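Local coordinates for protein Sqt1 (Chaetomium thermophilum, PDB 4ZOY) that probably acts as a dedicated chaperone in ribosome biogenesis, using a WD40 beta-propeller to capture a nascent ribosomal protein during its translation, at residues G271-V276 / Q325-N330; G164-F169 / F187-P192; S91-T96 / G108-R113. All blocks are in the same frame, centred on the assembly; numbering follows the deposited sequence.

The chain folds into eight antiparallel four-stranded sheets, the blades of a WD40 beta-propeller, and the three contacts fall in the second, third and fifth of them, counted from the sheet of strands 18-23 to 83-85. Interaction 3 comes first and joins neighbouring strands 92-97 and 104-109 within one blade. Interactions 2 and 1 follow, each setting the start of a third strand (166-171, then 273-277) against the loop that leads from the blade's outermost strand into the next blade. Centres lie about 16 Å apart between interactions 3 and 2, in adjacent blades, 23 Å between 2 and 1, and 28 Å between 3 and 1, with no touch. The contacts are thus separate positions around one ring, binding strands within blades and connections between them.

Interaction 1. Residues G271-V276 / Q325-N330; sequences GQIKIV and QIQSDN
Q272 and Q325 lay their terminal amides one over the other, the planes only 19° apart. The contact is made chiefly by Q272 CG, which meets Q325 CD at 3.6 Å and comes equally near Q325 NE2. Q325 reaches there because its CG is anti to the backbone N (chi1 -169°) and the chain runs on extended; its NE2 is anchored on G270 O.

Packing of backbone on backbone centres on G271. Its CA-H points almost straight at Q327 O, with CA and O 3.6 Å apart, and G271 CA also lies 3.2 Å from D329 O. A CB on G271 would collide with Q327 O, and the positive phi of this residue is itself one that glycine accepts readily. The segment 325-330 is the connection from outer strand 320-324 to strand 331-336 of the next propeller blade, and Q327 probably stands where many WD repeats carry the histidine of their Gly-His pair.

Hydrogen bonding between the segments runs through a water. It donates to G271 O (2.8 Å) and to Q327 OE1 (2.9 Å), and accepts from Q327 N (2.9 Å). The other end of the Q327 amide is fixed as well, NE2 donating to A345 O and S351 OG, while I273 CD1 approaches Q327 OE1 at 4.3 Å.

Interaction 2. Residues G164-F169 / F187-P192; sequences GSVWVF and FLHTGP
W167 and F187 each hold CG beside the backbone N and anti to the carbonyl carbon (chi1 -64° and -54°), and their rings meet obliquely, CZ2 of W167 lying 3.7 Å from CZ of F187. The ring planes stand at 90°. The same phenyl ring also touches S165, whose CB is 3.5 Å from F187 CD1. S165 OG takes the indole N-H, W167 NE1 to S165 OG being 2.8 Å with the oxygen almost in the ring plane, and it is bonded to D163 as well. An alanine at W167 would probably leave F187 CZ without its aromatic neighbour and S165 OG without the indole donor, with the phenyl ring less restrained.

Loop 187-192 links this propeller blade to the next, and H189 appears to be the histidine characteristic of that position in WD repeats; both its ring nitrogens are held, by T207 and S213 of the following blade. G164 O lies at the edge of the imidazole, 3.5 Å from H189 CD2, and only 3.3 Å from H189 CB. A water bridges the backbones, donating to G164 O and accepting from H189 N, while G164 CA packs 3.1 Å from G191 O.

Interaction 3. Residues S91-T96 / G108-R113; sequences SINALT and GGMDGR
N93 and M110 cross at an angle, the sulfur of M110 settling beside the asparagine amide with SD 3.9 Å from N93 ND2. N93 reaches across because its CG is anti to the backbone N (chi1 -162°), and its ND2 donates to I142 O of the next blade, which fixes the amide where the thioether lies. M110 CG, anti to the carbonyl carbon, lies 3.6 Å from S91 O and also touches S91 CB; the bend at chi2 then carries SD to N93. The side chain of I92 points away from segment 108-113, although its CG2 still brushes G108 O at 3.7 Å. A94 directs CB to the face of the sheet that a side chain on G108 would share.

The backbones of the two antiparallel strands form a classic beta bulge, N93 and A94 both facing G108. G108 O accepts from N93 N (2.8 Å), which lies in the carbonyl plane, and from A94 N (3.1 Å), which is tilted out of it. G108 N returns a bond to A94 O, and M110 N donates to S91 O in a nearly straight bond of 169°. The chain then reverses through a type I turn from G109 to G112, overlapped by an Asx turn in which D111 OD1 accepts from R113 N (3.0 Å). D111 probably is the aspartate typical of this turn in WD repeats, since its carboxylate also binds H88 ND1 and T89 N.

Backbone bonds therefore set the register here, with one carbonyl gripped twice at the bulge. The charge of D111 is likely to be stabilised by these N-H donors and by the salt bridge with R113, whose NE-H bond to D111 OD2 is weak.

Interaction 1. Residues G271-V276 / Q325-N330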
ATOM      1  N   GLY A 271     -14.894   2.947  11.690  1.00 16.77           N
ATOM      2  CA  GLY A 271     -15.294   1.976  10.689  1.00 16.25           C
ATOM      3  C   GLY A 271     -15.912   2.595   9.442  1.00 13.22           C
ATOM      4  O   GLY A 271     -16.465   1.877   8.613  1.00 15.01           O
ATOM      5  N   GLN A 272     -15.817   3.915   9.311  1.00 15.43           N
ATOM      6  CA  GLN A 272     -16.532   4.580   8.224  1.00 15.40           C
ATOM      7  C   GLN A 272     -15.796   4.487   6.901  1.00 16.26           C
ATOM      8  O   GLN A 272     -14.564   4.582   6.845  1.00 15.96           O
ATOM      9  CB  GLN A 272     -16.784   6.041   8.551  1.00 16.06           C
ATOM     10  CG  GLN A 272     -17.777   6.239   9.692  1.00 18.78           C
ATOM     11  CD  GLN A 272     -18.318   7.649   9.738  1.00 21.95           C
ATOM     12  OE1 GLN A 272     -19.125   8.046   8.890  1.00 24.21           O
ATOM     13  NE2 GLN A 272     -17.869   8.421  10.714  1.00 21.21           N
ATOM     14  N   ILE A 273     -16.580   4.282   5.851  1.00 14.62           N
ATOM     15  CA  ILE A 273     -16.095   4.274   4.483  1.00 13.62           C
ATOM     16  C   ILE A 273     -16.993   5.188   3.662  1.00 16.71           C
ATOM     17  O   ILE A 273     -18.212   5.153   3.811  1.00 16.17           O
ATOM     18  CB  ILE A 273     -16.112   2.866   3.870  1.00 13.90           C
ATOM     19  CG1 ILE A 273     -15.231   1.915   4.679  1.00 15.79           C
ATOM     20  CG2 ILE A 273     -15.649   2.911   2.411  1.00 15.30           C
ATOM     21  CD1 ILE A 273     -15.472   0.472   4.387  1.00 17.51           C
ATOM     22  N   LYS A 274     -16.400   6.019   2.812  1.00 13.60           N
ATOM     23  CA  LYS A 274     -17.166   6.845   1.879  1.00 13.76           C
ATOM     24  C   LYS A 274     -16.761   6.510   0.454  1.00 15.00           C
ATOM     25  O   LYS A 274     -15.570   6.361   0.172  1.00 15.66           O
ATOM     26  CB  LYS A 274     -16.943   8.337   2.139  1.00 14.52           C
ATOM     27  CG  LYS A 274     -17.282   8.815   3.541  1.00 16.00           C
ATOM     28  CD  LYS A 274     -18.784   8.914   3.719  1.00 17.65           C
ATOM     29  CE  LYS A 274     -19.151   9.311   5.140  1.00 19.33           C
ATOM     30  NZ  LYS A 274     -20.637   9.523   5.255  1.00 23.95           N
ATOM     31  N   ILE A 275     -17.747   6.392  -0.433  1.00 14.49           N
ATOM     32  CA  ILE A 275     -17.521   6.158  -1.861  1.00 13.47           C
ATOM     33  C   ILE A 275     -17.831   7.449  -2.614  1.00 16.41           C
ATOM     34  O   ILE A 275     -18.940   7.972  -2.505  1.00 16.87           O
ATOM     35  CB  ILE A 275     -18.402   5.017  -2.414  1.00 14.18           C
ATOM     36  CG1 ILE A 275     -18.285   3.772  -1.529  1.00 14.43           C
ATOM     37  CG2 ILE A 275     -18.017   4.700  -3.860  1.00 14.96           C
ATOM     38  CD1 ILE A 275     -16.860   3.223  -1.382  1.00 13.99           C
ATOM     39  N   VAL A 276     -16.855   7.955  -3.369  1.00 14.35           N
ATOM     40  CA  VAL A 276     -16.980   9.244  -4.052  1.00 16.39           C
ATOM     41  C   VAL A 276     -16.722   9.072  -5.541  1.00 16.26           C
ATOM     42  O   VAL A 276     -15.803   8.360  -5.943  1.00 16.28           O
ATOM     43  CB  VAL A 276     -16.000  10.284  -3.474  1.00 15.18           C
ATOM     44  CG1 VAL A 276     -16.105  11.609  -4.217  1.00 18.75           C
ATOM     45  CG2 VAL A 276     -16.266  10.501  -1.992  1.00 17.43           C
ATOM     46  N   GLN A 325     -20.691   1.796   7.262  1.00 15.72           N
ATOM     47  CA  GLN A 325     -20.235   1.633   8.614  1.00 15.51           C
ATOM     48  C   GLN A 325     -20.763   0.467   9.393  1.00 18.33           C
ATOM     49  O   GLN A 325     -21.770   0.566  10.227  1.00 22.52           O
ATOM     50  CB  GLN A 325     -20.483   2.926   9.414  1.00 17.23           C
ATOM     51  CG  GLN A 325     -19.821   3.021  10.778  1.00 20.55           C
ATOM     52  CD  GLN A 325     -20.186   4.268  11.561  1.00 26.89           C
ATOM     53  OE1 GLN A 325     -21.155   4.930  11.298  1.00 32.81           O
ATOM     54  NE2 GLN A 325     -19.380   4.589  12.516  1.00 26.92           N
ATOM     55  N   ILE A 326     -20.081  -0.603   8.976  1.00 17.25           N
ATOM     56  CA  ILE A 326     -20.276  -1.953   9.438  1.00 14.19           C
ATOM     57  C   ILE A 326     -19.248  -2.322  10.449  1.00 15.91           C
ATOM     58  O   ILE A 326     -19.482  -2.982  11.295  1.00 19.05           O
ATOM     59  CB  ILE A 326     -20.096  -2.946   8.248  1.00 16.12           C
ATOM     60  CG1 ILE A 326     -21.129  -2.731   7.162  1.00 19.30           C
ATOM     61  CG2 ILE A 326     -20.109  -4.400   8.691  1.00 17.96           C
ATOM     62  CD1 ILE A 326     -22.567  -2.883   7.603  1.00 19.69           C
ATOM     63  N   GLN A 327     -18.049  -1.905  10.286  1.00 15.55           N
ATOM     64  CA  GLN A 327     -17.013  -2.193  11.263  1.00 14.23           C
ATOM     65  C   GLN A 327     -16.967  -1.124  12.347  1.00 16.82           C
ATOM     66  O   GLN A 327     -17.684  -0.127  12.264  1.00 18.54           O
ATOM     67  CB  GLN A 327     -15.673  -2.333  10.537  1.00 15.85           C
ATOM     68  CG  GLN A 327     -15.719  -3.470   9.542  1.00 17.18           C
ATOM     69  CD  GLN A 327     -14.749  -3.293   8.397  1.00 14.31           C
ATOM     70  OE1 GLN A 327     -14.967  -2.468   7.517  1.00 15.53           O
ATOM     71  NE2 GLN A 327     -13.677  -4.083   8.394  1.00 15.39           N
ATOM     72  N   SER A 328     -16.141  -1.328  13.372  1.00 19.66           N
ATOM     73  CA  SER A 328     -16.274  -0.513  14.586  1.00 21.32           C
ATOM     74  C   SER A 328     -15.080   0.381  14.891  1.00 23.65           C
ATOM     75  O   SER A 328     -15.125   1.177  15.826  1.00 25.86           O
ATOM     76  CB  SER A 328     -16.541  -1.421  15.796  1.00 19.58           C
ATOM     77  OG  SER A 328     -15.395  -2.201  16.122  1.00 23.71           O
ATOM     78  N   ASP A 329     -14.008   0.254  14.118  1.00 18.48           N
ATOM     79  CA  ASP A 329     -12.805   1.023  14.388  1.00 16.94           C
ATOM     80  C   ASP A 329     -12.137   1.353  13.050  1.00 14.81           C
ATOM     81  O   ASP A 329     -12.608   0.902  12.000  1.00 16.82           O
ATOM     82  CB  ASP A 329     -11.868   0.237  15.323  1.00 18.38           C
ATOM     83  CG  ASP A 329     -10.946   1.129  16.152  1.00 22.27           C
ATOM     84  OD1 ASP A 329     -10.691   2.296  15.790  1.00 21.98           O
ATOM     85  OD2 ASP A 329     -10.445   0.633  17.187  1.00 24.46           O
ATOM     86  N   ASN A 330     -11.057   2.126  13.115  1.00 16.89           N
ATOM     87  CA  ASN A 330     -10.367   2.657  11.939  1.00 15.48           C
ATOM     88  C   ASN A 330     -10.275   1.685  10.772  1.00 16.62           C
ATOM     89  O   ASN A 330      -9.870   0.527  10.929  1.00 16.46           O
ATOM     90  CB  ASN A 330      -8.950   3.091  12.311  1.00 17.38           C
ATOM     91  CG  ASN A 330      -8.914   4.261  13.285  1.00 24.17           C
ATOM     92  OD1 ASN A 330      -9.947   4.750  13.736  1.00 21.46           O
ATOM     93  ND2 ASN A 330      -7.706   4.717  13.608  1.00 33.08           N
TER
HETATM   94  O   HOH W   1     -17.161  -0.666   7.819  1.00 16.29           O

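Interaction 2. Residues G164-F169 / F187-P192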
ATOM      1  N   GLY A 164       0.929  17.302   5.733  1.00 18.19           N
ATOM      2  CA  GLY A 164      -0.245  17.273   4.887  1.00 18.23           C
ATOM      3  C   GLY A 164       0.085  17.410   3.421  1.00 16.74           C
ATOM      4  O   GLY A 164      -0.789  17.277   2.574  1.00 17.77           O
ATOM      5  N   SER A 165       1.349  17.686   3.114  1.00 16.50           N
ATOM      6  CA  SER A 165       1.714  17.934   1.720  1.00 17.89           C
ATOM      7  C   SER A 165       1.830  16.639   0.921  1.00 16.47           C
ATOM      8  O   SER A 165       2.077  15.563   1.462  1.00 16.99           O
ATOM      9  CB  SER A 165       3.019  18.747   1.626  1.00 17.54           C
ATOM     10  OG  SER A 165       4.160  17.983   1.958  1.00 18.22           O
ATOM     11  N   VAL A 166       1.614  16.771  -0.381  1.00 15.49           N
ATOM     12  CA  VAL A 166       1.713  15.669  -1.309  1.00 15.12           C
ATOM     13  C   VAL A 166       2.626  16.113  -2.432  1.00 15.31           C
ATOM     14  O   VAL A 166       2.397  17.160  -3.043  1.00 17.71           O
ATOM     15  CB  VAL A 166       0.335  15.262  -1.841  1.00 15.22           C
ATOM     16  CG1 VAL A 166       0.472  14.236  -2.958  1.00 14.40           C
ATOM     17  CG2 VAL A 166      -0.525  14.727  -0.697  1.00 15.16           C
ATOM     18  N   TRP A 167       3.677  15.333  -2.672  1.00 15.89           N
ATOM     19  CA  TRP A 167       4.681  15.640  -3.686  1.00 15.45           C
ATOM     20  C   TRP A 167       4.682  14.578  -4.770  1.00 17.15           C
ATOM     21  O   TRP A 167       4.575  13.379  -4.482  1.00 16.47           O
ATOM     22  CB  TRP A 167       6.069  15.740  -3.039  1.00 17.35           C
ATOM     23  CG  TRP A 167       6.176  16.869  -2.062  1.00 16.20           C
ATOM     24  CD1 TRP A 167       5.590  16.948  -0.826  1.00 18.64           C
ATOM     25  CD2 TRP A 167       6.903  18.095  -2.240  1.00 18.58           C
ATOM     26  NE1 TRP A 167       5.901  18.147  -0.234  1.00 20.70           N
ATOM     27  CE2 TRP A 167       6.710  18.865  -1.076  1.00 18.88           C
ATOM     28  CE3 TRP A 167       7.703  18.607  -3.268  1.00 20.22           C
ATOM     29  CZ2 TRP A 167       7.282  20.132  -0.914  1.00 20.90           C
ATOM     30  CZ3 TRP A 167       8.276  19.864  -3.101  1.00 22.11           C
ATOM     31  CH2 TRP A 167       8.062  20.607  -1.934  1.00 21.55           C
ATOM     32  N   VAL A 168       4.802  15.008  -6.021  1.00 15.08           N
ATOM     33  CA  VAL A 168       4.968  14.088  -7.129  1.00 13.73           C
ATOM     34  C   VAL A 168       6.298  14.382  -7.813  1.00 16.29           C
ATOM     35  O   VAL A 168       6.543  15.516  -8.218  1.00 15.95           O
ATOM     36  CB  VAL A 168       3.806  14.200  -8.147  1.00 13.03           C
ATOM     37  CG1 VAL A 168       4.006  13.213  -9.280  1.00 14.36           C
ATOM     38  CG2 VAL A 168       2.460  13.967  -7.444  1.00 17.58           C
ATOM     39  N   PHE A 169       7.155  13.367  -7.905  1.00 16.00           N
ATOM     40  CA  PHE A 169       8.483  13.520  -8.488  1.00 14.40           C
ATOM     41  C   PHE A 169       8.622  12.633  -9.697  1.00 15.58           C
ATOM     42  O   PHE A 169       8.067  11.530  -9.729  1.00 16.74           O
ATOM     43  CB  PHE A 169       9.594  13.132  -7.500  1.00 17.46           C
ATOM     44  CG  PHE A 169       9.605  13.923  -6.238  1.00 16.29           C
ATOM     45  CD1 PHE A 169      10.244  15.155  -6.183  1.00 19.47           C
ATOM     46  CD2 PHE A 169       9.005  13.428  -5.081  1.00 15.97           C
ATOM     47  CE1 PHE A 169      10.272  15.893  -5.000  1.00 20.99           C
ATOM     48  CE2 PHE A 169       9.029  14.155  -3.905  1.00 18.33           C
ATOM     49  CZ  PHE A 169       9.663  15.395  -3.858  1.00 20.05           C
ATOM     50  N   PHE A 187      -0.419  21.424  -1.096  1.00 19.21           N
ATOM     51  CA  PHE A 187      -0.503  21.765   0.317  1.00 18.23           C
ATOM     52  C   PHE A 187      -1.942  22.014   0.730  1.00 22.16           C
ATOM     53  O   PHE A 187      -2.254  23.002   1.397  1.00 26.69           O
ATOM     54  CB  PHE A 187       0.364  22.998   0.612  1.00 21.36           C
ATOM     55  CG  PHE A 187       1.786  22.839   0.169  1.00 18.91           C
ATOM     56  CD1 PHE A 187       2.707  22.196   0.979  1.00 25.05           C
ATOM     57  CD2 PHE A 187       2.194  23.305  -1.068  1.00 22.83           C
ATOM     58  CE1 PHE A 187       4.015  22.028   0.565  1.00 25.88           C
ATOM     59  CE2 PHE A 187       3.504  23.141  -1.486  1.00 27.52           C
ATOM     60  CZ  PHE A 187       4.411  22.500  -0.668  1.00 25.26           C
ATOM     61  N   LEU A 188      -2.822  21.105   0.340  1.00 18.68           N
ATOM     62  CA  LEU A 188      -4.249  21.270   0.596  1.00 20.30           C
ATOM     63  C   LEU A 188      -4.691  20.643   1.919  1.00 21.17           C
ATOM     64  O   LEU A 188      -5.487  21.244   2.636  1.00 21.92           O
ATOM     65  CB  LEU A 188      -5.066  20.702  -0.567  1.00 20.98           C
ATOM     66  CG  LEU A 188      -4.866  21.437  -1.898  1.00 21.40           C
ATOM     67  CD1 LEU A 188      -5.779  20.887  -2.973  1.00 23.85           C
ATOM     68  CD2 LEU A 188      -5.082  22.931  -1.729  1.00 25.51           C
ATOM     69  N   HIS A 189      -4.201  19.444   2.245  1.00 18.66           N
ATOM     70  CA  HIS A 189      -4.479  18.871   3.567  1.00 18.49           C
ATOM     71  C   HIS A 189      -3.888  19.774   4.645  1.00 20.10           C
ATOM     72  O   HIS A 189      -2.834  20.364   4.430  1.00 21.31           O
ATOM     73  CB  HIS A 189      -3.884  17.472   3.731  1.00 17.13           C
ATOM     74  CG  HIS A 189      -4.409  16.443   2.775  1.00 17.61           C
ATOM     75  ND1 HIS A 189      -5.744  16.134   2.649  1.00 16.23           N
ATOM     76  CD2 HIS A 189      -3.749  15.600   1.948  1.00 15.38           C
ATOM     77  CE1 HIS A 189      -5.888  15.157   1.768  1.00 15.11           C
ATOM     78  NE2 HIS A 189      -4.690  14.815   1.330  1.00 16.06           N
ATOM     79  N   THR A 190      -4.545  19.850   5.799  1.00 19.93           N
ATOM     80  CA  THR A 190      -4.067  20.687   6.907  1.00 19.92           C
ATOM     81  C   THR A 190      -3.571  19.864   8.095  1.00 28.50           C
ATOM     82  O   THR A 190      -3.136  20.418   9.105  1.00 26.80           O
ATOM     83  CB  THR A 190      -5.162  21.662   7.414  1.00 23.37           C
ATOM     84  OG1 THR A 190      -6.154  20.946   8.161  1.00 24.25           O
ATOM     85  CG2 THR A 190      -5.822  22.384   6.257  1.00 25.39           C
ATOM     86  N   GLY A 191      -3.653  18.543   7.976  1.00 21.68           N
ATOM     87  CA  GLY A 191      -3.080  17.634   8.950  1.00 23.43           C
ATOM     88  C   GLY A 191      -2.349  16.540   8.192  1.00 21.85           C
ATOM     89  O   GLY A 191      -2.377  16.525   6.963  1.00 20.14           O
ATOM     90  N   PRO A 192      -1.703  15.612   8.916  1.00 19.63           N
ATOM     91  CA  PRO A 192      -0.925  14.539   8.281  1.00 18.19           C
ATOM     92  C   PRO A 192      -1.661  13.858   7.131  1.00 15.52           C
ATOM     93  O   PRO A 192      -2.842  13.527   7.240  1.00 18.40           O
ATOM     94  CB  PRO A 192      -0.693  13.555   9.426  1.00 20.01           C
ATOM     95  CG  PRO A 192      -0.656  14.438  10.645  1.00 19.45           C
ATOM     96  CD  PRO A 192      -1.657  15.531  10.388  1.00 19.67           C
TER
HETATM   97  O   HOH W   2      -2.216  18.241   0.261  1.00 17.28           O

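Interaction 3. Residues S91-T96 / G108-R113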
ATOM      1  N   SER A  91      13.771   6.274  11.124  1.00 19.12           N
ATOM      2  CA  SER A  91      13.225   5.051  10.519  1.00 18.82           C
ATOM      3  C   SER A  91      12.876   5.170   9.048  1.00 18.65           C
ATOM      4  O   SER A  91      12.309   6.168   8.625  1.00 19.33           O
ATOM      5  CB  SER A  91      11.971   4.618  11.268  1.00 20.91           C
ATOM      6  OG  SER A  91      12.233   4.518  12.658  1.00 25.69           O
ATOM      7  N   ILE A  92      13.205   4.147   8.271  1.00 17.61           N
ATOM      8  CA  ILE A  92      12.647   4.060   6.918  1.00 15.02           C
ATOM      9  C   ILE A  92      11.183   3.655   7.036  1.00 18.69           C
ATOM     10  O   ILE A  92      10.862   2.655   7.669  1.00 18.33           O
ATOM     11  CB  ILE A  92      13.394   3.069   6.026  1.00 14.81           C
ATOM     12  CG1 ILE A  92      14.844   3.531   5.823  1.00 19.17           C
ATOM     13  CG2 ILE A  92      12.663   2.934   4.679  1.00 16.68           C
ATOM     14  CD1 ILE A  92      15.680   2.645   4.913  1.00 19.57           C
ATOM     15  N   ASN A  93      10.303   4.441   6.421  1.00 16.82           N
ATOM     16  CA  ASN A  93       8.866   4.277   6.577  1.00 17.78           C
ATOM     17  C   ASN A  93       8.167   3.911   5.267  1.00 15.57           C
ATOM     18  O   ASN A  93       7.006   3.482   5.266  1.00 16.95           O
ATOM     19  CB  ASN A  93       8.268   5.574   7.134  1.00 18.82           C
ATOM     20  CG  ASN A  93       6.897   5.371   7.731  1.00 27.74           C
ATOM     21  OD1 ASN A  93       6.655   4.401   8.447  1.00 28.20           O
ATOM     22  ND2 ASN A  93       5.989   6.290   7.440  1.00 28.04           N
ATOM     23  N   ALA A  94       8.882   4.089   4.161  1.00 14.49           N
ATOM     24  CA  ALA A  94       8.329   3.866   2.836  1.00 15.03           C
ATOM     25  C   ALA A  94       9.423   3.402   1.887  1.00 15.70           C
ATOM     26  O   ALA A  94      10.560   3.880   1.976  1.00 16.27           O
ATOM     27  CB  ALA A  94       7.677   5.143   2.317  1.00 16.11           C
ATOM     28  N   LEU A  95       9.074   2.464   1.010  1.00 15.33           N
ATOM     29  CA  LEU A  95       9.949   1.970  -0.054  1.00 15.50           C
ATOM     30  C   LEU A  95       9.156   1.749  -1.309  1.00 17.00           C
ATOM     31  O   LEU A  95       8.019   1.273  -1.248  1.00 16.82           O
ATOM     32  CB  LEU A  95      10.604   0.645   0.320  1.00 17.14           C
ATOM     33  CG  LEU A  95      11.700   0.710   1.371  1.00 16.64           C
ATOM     34  CD1 LEU A  95      11.891  -0.694   1.934  1.00 16.88           C
ATOM     35  CD2 LEU A  95      12.991   1.231   0.756  1.00 15.77           C
ATOM     36  N   THR A  96       9.752   2.052  -2.455  1.00 15.81           N
ATOM     37  CA  THR A  96       9.136   1.627  -3.694  1.00 14.13           C
ATOM     38  C   THR A  96      10.163   1.432  -4.805  1.00 15.28           C
ATOM     39  O   THR A  96      11.165   2.146  -4.882  1.00 17.52           O
ATOM     40  CB  THR A  96       8.049   2.624  -4.143  1.00 23.52           C
ATOM     41  OG1 THR A  96       7.261   2.039  -5.192  1.00 22.71           O
ATOM     42  CG2 THR A  96       8.668   3.894  -4.619  1.00 23.05           C
ATOM     43  N   GLY A 108      12.117   6.240   1.792  1.00 15.09           N
ATOM     44  CA  GLY A 108      11.555   7.426   2.398  1.00 15.77           C
ATOM     45  C   GLY A 108      11.515   7.280   3.894  1.00 17.84           C
ATOM     46  O   GLY A 108      11.055   6.265   4.404  1.00 17.31           O
ATOM     47  N   GLY A 109      12.011   8.283   4.607  1.00 17.37           N
ATOM     48  CA  GLY A 109      12.144   8.142   6.041  1.00 20.10           C
ATOM     49  C   GLY A 109      11.313   9.062   6.907  1.00 20.08           C
ATOM     50  O   GLY A 109      10.731  10.049   6.445  1.00 18.53           O
ATOM     51  N   MET A 110      11.275   8.728   8.194  1.00 18.97           N
ATOM     52  CA  MET A 110      10.710   9.583   9.221  1.00 18.36           C
ATOM     53  C   MET A 110      11.598  10.809   9.438  1.00 21.06           C
ATOM     54  O   MET A 110      11.267  11.695  10.222  1.00 25.16           O
ATOM     55  CB  MET A 110      10.547   8.796  10.523  1.00 18.89           C
ATOM     56  CG  MET A 110       9.523   7.675  10.423  1.00 22.97           C
ATOM     57  SD  MET A 110       7.874   8.346  10.161  1.00 38.51           S
ATOM     58  CE  MET A 110       7.665   9.262  11.685  1.00 31.05           C
ATOM     59  N   ASP A 111      12.723  10.841   8.732  1.00 24.51           N
ATOM     60  CA  ASP A 111      13.587  12.011   8.688  1.00 24.20           C
ATOM     61  C   ASP A 111      13.235  12.918   7.511  1.00 26.94           C
ATOM     62  O   ASP A 111      13.846  13.969   7.324  1.00 28.06           O
ATOM     63  CB  ASP A 111      15.065  11.596   8.610  1.00 24.45           C
ATOM     64  CG  ASP A 111      15.357  10.600   7.480  1.00 26.64           C
ATOM     65  OD1 ASP A 111      14.468  10.305   6.651  1.00 22.35           O
ATOM     66  OD2 ASP A 111      16.507  10.115   7.412  1.00 28.17           O
ATOM     67  N   GLY A 112      12.253  12.509   6.714  1.00 22.27           N
ATOM     68  CA  GLY A 112      11.837  13.296   5.567  1.00 20.94           C
ATOM     69  C   GLY A 112      12.717  13.105   4.346  1.00 23.10           C
ATOM     70  O   GLY A 112      12.456  13.672   3.279  1.00 20.41           O
ATOM     71  N   ARG A 113      13.775  12.309   4.485  1.00 20.26           N
ATOM     72  CA  ARG A 113      14.669  12.067   3.365  1.00 21.59           C
ATOM     73  C   ARG A 113      14.067  11.097   2.363  1.00 23.08           C
ATOM     74  O   ARG A 113      13.551  10.038   2.734  1.00 21.06           O
ATOM     75  CB  ARG A 113      16.014  11.519   3.844  1.00 25.12           C
ATOM     76  CG  ARG A 113      16.784  12.450   4.752  1.00 27.38           C
ATOM     77  CD  ARG A 113      18.089  11.801   5.189  1.00 30.15           C
ATOM     78  NE  ARG A 113      18.507  12.273   6.506  1.00 33.84           N
ATOM     79  CZ  ARG A 113      19.297  13.322   6.702  1.00 38.45           C
ATOM     80  NH1 ARG A 113      19.754  14.006   5.663  1.00 41.99           N
ATOM     81  NH2 ARG A 113      19.628  13.689   7.930  1.00 39.98           N
TER